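PDB 5N0L: GTP-sensing transcriptional pleiotropic repressor CodY from Clostridioides difficile, which represses transcription in response to nutrient supply, its GAF domain binding isoleucine as cofactor and the full-length protein probably sensing GTP as well. Local coordinates for residues 13-16 with 17-21; 34-37 with 38-42. All blocks are in the same frame, centred on the assembly; numbering follows the deposited sequence.

Overall arrangement
Both contacts are local, between successive helical turns of one chain, contact 1 (13-16 with 17-21) on the N-terminal helix 7-22 and contact 2 (34-37 with 38-42) at the C-terminal end of helix 30-40. Their centres lie about 35 Å apart on opposite sides of the chain's centre, with nearest atoms about 24 Å distant, so they do not touch within the chain. The third subunit of the assembly brings the two surfaces together: K14 and T18 pack on V39 and A35 of its copy of contact 2, and A35, L36, D38 and V39 meet its copy of contact 1. Contact 2 lies nearer the nutrient pocket, the S42 side chain being about 8 Å from bound isoleucine.

Contact 1. Residues 13-16 with 17-21; sequences RKIN and KTLQT
I15 and L19, one turn apart, extend together from the same face of helix 7-22, and I15 CG2 meets L19 CD1 at 3.9 Å. The torsion of I15 (chi1 -62°) sets CG2 opposite the backbone N, on the side that L19 reaches. N16 offers CB to the amide of Q20, with Q20 NE2 3.8 Å from it. The chain of Q20 curls round N16 O from its outer end, Q20 CB standing 3.2 Å from N16 O. K17 wraps CB to CE round R13 O, with CG nearest, bending only at its last two torsions.

The backbone carries regular i to i+4 bonds: K17 N to R13 O, T18 N to K14 O, L19 N to I15 O at 2.9 Å, and Q20 N to N16 O at 2.6 Å. The last points nearly along the C=O axis, with an N-H...O angle of 163°; its length, unusually short for an amide-carbonyl bond, is less sure than its direction. This helix is the N-terminal arm of the GAF-domain construct, reaching away from the domain body into an interface with two other subunits. R13 forms a salt bridge to E148 of the second subunit and Q20 NE2 a hydrogen bond to T152 of that subunit, while I15 packs on Y149 and L19 on V153 of the third.

Side-chain hydroxyls serve the backbone towards the end of the helix. T21 OG1 donates to K17 O at 2.7 Å, although T21 is poorly ordered, and S22 OG bonds to T18 O.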
loop_
_atom_site.group_PDB
_atom_site.type_symbol
_atom_site.label_atom_id
_atom_site.label_comp_id
_atom_site.label_asym_id
_atom_site.label_seq_id
_atom_site.Cartn_x
_atom_site.Cartn_y
_atom_site.Cartn_z
ATOM N N ARG A 13 28.632 2.162 -2.457
ATOM C CA ARG A 13 28.358 1.068 -1.512
ATOM C C ARG A 13 27.791 1.667 -0.175
ATOM O O ARG A 13 26.909 1.048 0.459
ATOM C CB ARG A 13 29.572 0.210 -1.307
ATOM C CG ARG A 13 29.568 -0.850 -2.407
ATOM C CD ARG A 13 30.982 -1.511 -2.569
ATOM N NE ARG A 13 30.845 -2.580 -3.514
ATOM C CZ ARG A 13 31.896 -3.335 -3.927
ATOM N NH1 ARG A 13 33.109 -3.128 -3.420
ATOM N NH2 ARG A 13 31.702 -4.324 -4.808
ATOM N N LYS A 14 28.276 2.820 0.232
ATOM C CA LYS A 14 27.765 3.536 1.427
ATOM C C LYS A 14 26.369 3.953 1.209
ATOM O O LYS A 14 25.526 3.689 2.112
ATOM C CB LYS A 14 28.608 4.728 1.779
ATOM C CG LYS A 14 29.860 4.392 2.522
ATOM C CD LYS A 14 30.624 5.613 3.090
ATOM C CE LYS A 14 32.126 5.287 3.137
ATOM N NZ LYS A 14 32.878 6.093 4.118
ATOM N N ILE A 15 26.100 4.613 0.120
ATOM C CA ILE A 15 24.738 5.017 -0.220
ATOM C C ILE A 15 23.810 3.789 -0.205
ATOM O O ILE A 15 22.715 3.856 0.393
ATOM C CB ILE A 15 24.607 5.745 -1.564
ATOM C CG1 ILE A 15 25.392 7.055 -1.624
ATOM C CG2 ILE A 15 23.122 5.958 -2.016
ATOM C CD1 ILE A 15 24.960 8.170 -0.716
ATOM N N ASN A 16 24.219 2.674 -0.847
ATOM C CA ASN A 16 23.369 1.528 -0.990
ATOM C C ASN A 16 23.105 0.881 0.361
ATOM O O ASN A 16 21.996 0.338 0.584
ATOM C CB ASN A 16 23.935 0.506 -2.033
ATOM C CG ASN A 16 23.868 1.044 -3.477
ATOM O OD1 ASN A 16 23.137 2.025 -3.799
ATOM N ND2 ASN A 16 24.609 0.357 -4.399
ATOM N N LYS A 17 24.059 0.985 1.283
ATOM C CA LYS A 17 23.843 0.409 2.643
ATOM C C LYS A 17 22.732 1.203 3.299
ATOM O O LYS A 17 21.864 0.586 3.960
ATOM C CB LYS A 17 25.091 0.426 3.524
ATOM C CG LYS A 17 26.102 -0.704 3.215
ATOM C CD LYS A 17 27.383 -0.478 4.012
ATOM C CE LYS A 17 28.672 -0.918 3.253
ATOM N NZ LYS A 17 29.860 0.002 3.350
ATOM N N THR A 18 22.753 2.505 3.114
ATOM C CA THR A 18 21.670 3.345 3.638
ATOM C C THR A 18 20.328 2.991 3.021
ATOM O O THR A 18 19.304 2.874 3.749
ATOM C CB THR A 18 21.999 4.825 3.469
ATOM O OG1 THR A 18 23.097 5.115 4.309
ATOM C CG2 THR A 18 20.774 5.769 3.911
ATOM N N LEU A 19 20.305 2.809 1.703
ATOM C CA LEU A 19 19.077 2.430 0.974
ATOM C C LEU A 19 18.570 1.038 1.257
ATOM O O LEU A 19 17.384 0.862 1.571
ATOM C CB LEU A 19 19.275 2.572 -0.521
ATOM C CG LEU A 19 19.496 3.964 -0.942
ATOM C CD1 LEU A 19 19.796 3.927 -2.441
ATOM C CD2 LEU A 19 18.246 4.867 -0.607
ATOM N N GLN A 20 19.442 0.053 1.059
ATOM C CA GLN A 20 19.097 -1.356 1.277
ATOM C C GLN A 20 18.521 -1.565 2.640
ATOM O O GLN A 20 17.823 -2.512 2.864
ATOM C CB GLN A 20 20.301 -2.280 1.144
ATOM C CG GLN A 20 20.605 -2.593 -0.301
ATOM C CD GLN A 20 22.055 -2.957 -0.514
ATOM O OE1 GLN A 20 22.767 -3.217 0.428
ATOM N NE2 GLN A 20 22.489 -2.952 -1.750
ATOM N N THR A 21 18.899 -0.675 3.522
ATOM C CA THR A 21 18.483 -0.643 4.893
ATOM C C THR A 21 17.105 -0.121 5.012
ATOM O O THR A 21 16.236 -0.827 5.477
ATOM C CB THR A 21 19.386 0.284 5.620
ATOM O OG1 THR A 21 20.474 -0.499 6.065
ATOM C CG2 THR A 21 18.668 0.958 6.842
#

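Contact 2. Residues 34-37 with 38-42; sequences GALG and DVLSS
A Schellman motif closes helix 30-40 of the GAF domain at this turn, where the chain leaves the helix for strand 43-48. The reversal comes at S41, whose positive phi (48°) carries the backbone out of the helical course, and S42 N returns to G37 O at 3.0 Å, arriving in the carbonyl plane on a lone pair. The inner bond of the motif, S41 N to D38 O at 3.4 Å, is weak. Ahead of the cap the turn is ordinary: D38 N bonds to G34 O, V39 N to A35 O and L40 N to L36 O, the last at 2.9 Å with an N-H...O angle of 165°.

The L36 and L40 side chains run abreast into the domain, and L36 CD2 approaches L40 CD1 at 4.2 Å. Both rest on the central sheet, L36 on L130 and L40 on L132, and on helix 141-158. L40 CB also sits 3.3 Å from L36 O, against the carbonyl that receives the L40 amide. V39 sets both methyls beyond the oxygen of A35, with CG1 3.6 Å from A35 O. D38 sets CG opposite its own backbone N (chi1 174°), carrying the carboxylate outward while CB stays against G34 O; D38 and V39 pack on K14 of the third subunit.

L40 O has two partners, R134 NH1 from strand 125-134 and S42 OG, which donates at 2.7 Å from well above the L40 carbonyl plane.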
loop_
_atom_site.group_PDB
_atom_site.type_symbol
_atom_site.label_atom_id
_atom_site.label_comp_id
_atom_site.label_asym_id
_atom_site.label_seq_id
_atom_site.Cartn_x
_atom_site.Cartn_y
_atom_site.Cartn_z
ATOM N N GLY A 34 5.381 18.864 16.875
ATOM C CA GLY A 34 5.291 20.326 16.940
ATOM C C GLY A 34 3.912 20.719 17.521
ATOM O O GLY A 34 3.852 21.696 18.255
ATOM N N ALA A 35 2.894 20.084 17.015
ATOM C CA ALA A 35 1.465 20.421 17.476
ATOM C C ALA A 35 1.361 20.123 19.002
ATOM O O ALA A 35 0.939 20.958 19.804
ATOM C CB ALA A 35 0.473 19.702 16.708
ATOM N N LEU A 36 1.778 18.968 19.402
ATOM C CA LEU A 36 1.841 18.579 20.848
ATOM C C LEU A 36 2.715 19.468 21.641
ATOM O O LEU A 36 2.399 19.838 22.802
ATOM C CB LEU A 36 2.427 17.178 21.026
ATOM C CG LEU A 36 1.575 16.074 20.742
ATOM C CD1 LEU A 36 2.213 14.700 20.577
ATOM C CD2 LEU A 36 0.453 15.971 21.850
ATOM N N GLY A 37 3.946 19.796 21.154
ATOM C CA GLY A 37 4.887 20.585 22.047
ATOM C C GLY A 37 4.306 22.065 22.121
ATOM O O GLY A 37 4.537 22.776 23.107
ATOM N N ASP A 38 3.519 22.505 21.139
ATOM C CA ASP A 38 2.860 23.823 21.185
ATOM C C ASP A 38 1.728 23.740 22.224
ATOM O O ASP A 38 1.712 24.582 23.139
ATOM C CB ASP A 38 2.266 24.177 19.838
ATOM C CG ASP A 38 1.476 25.428 19.853
ATOM O OD1 ASP A 38 1.996 26.497 20.171
ATOM O OD2 ASP A 38 0.289 25.390 19.539
ATOM N N VAL A 39 0.866 22.742 22.140
ATOM C CA VAL A 39 -0.412 22.781 23.054
ATOM C C VAL A 39 0.133 22.516 24.454
ATOM O O VAL A 39 -0.398 23.178 25.282
ATOM C CB VAL A 39 -1.636 21.946 22.538
ATOM C CG1 VAL A 39 -2.109 22.319 21.138
ATOM C CG2 VAL A 39 -1.420 20.471 22.697
ATOM N N LEU A 40 1.186 21.592 24.758
ATOM C CA LEU A 40 1.628 21.294 25.990
ATOM C C LEU A 40 2.844 22.034 26.456
ATOM O O LEU A 40 3.289 21.705 27.548
ATOM C CB LEU A 40 1.790 19.793 26.086
ATOM C CG LEU A 40 0.664 18.917 25.592
ATOM C CD1 LEU A 40 0.943 17.446 25.735
ATOM C CD2 LEU A 40 -0.579 19.248 26.579
ATOM N N SER A 41 3.372 23.020 25.649
ATOM C CA SER A 41 4.584 23.806 26.003
ATOM C C SER A 41 5.654 22.851 26.450
ATOM O O SER A 41 6.238 23.044 27.523
ATOM C CB SER A 41 4.253 24.823 27.123
ATOM O OG SER A 41 3.307 25.695 26.556
ATOM N N SER A 42 5.926 21.815 25.630
ATOM C CA SER A 42 6.761 20.739 26.123
ATOM C C SER A 42 7.848 20.356 25.070
ATOM O O SER A 42 7.585 20.529 23.927
ATOM C CB SER A 42 5.960 19.489 26.364
ATOM O OG SER A 42 5.089 19.665 27.521
#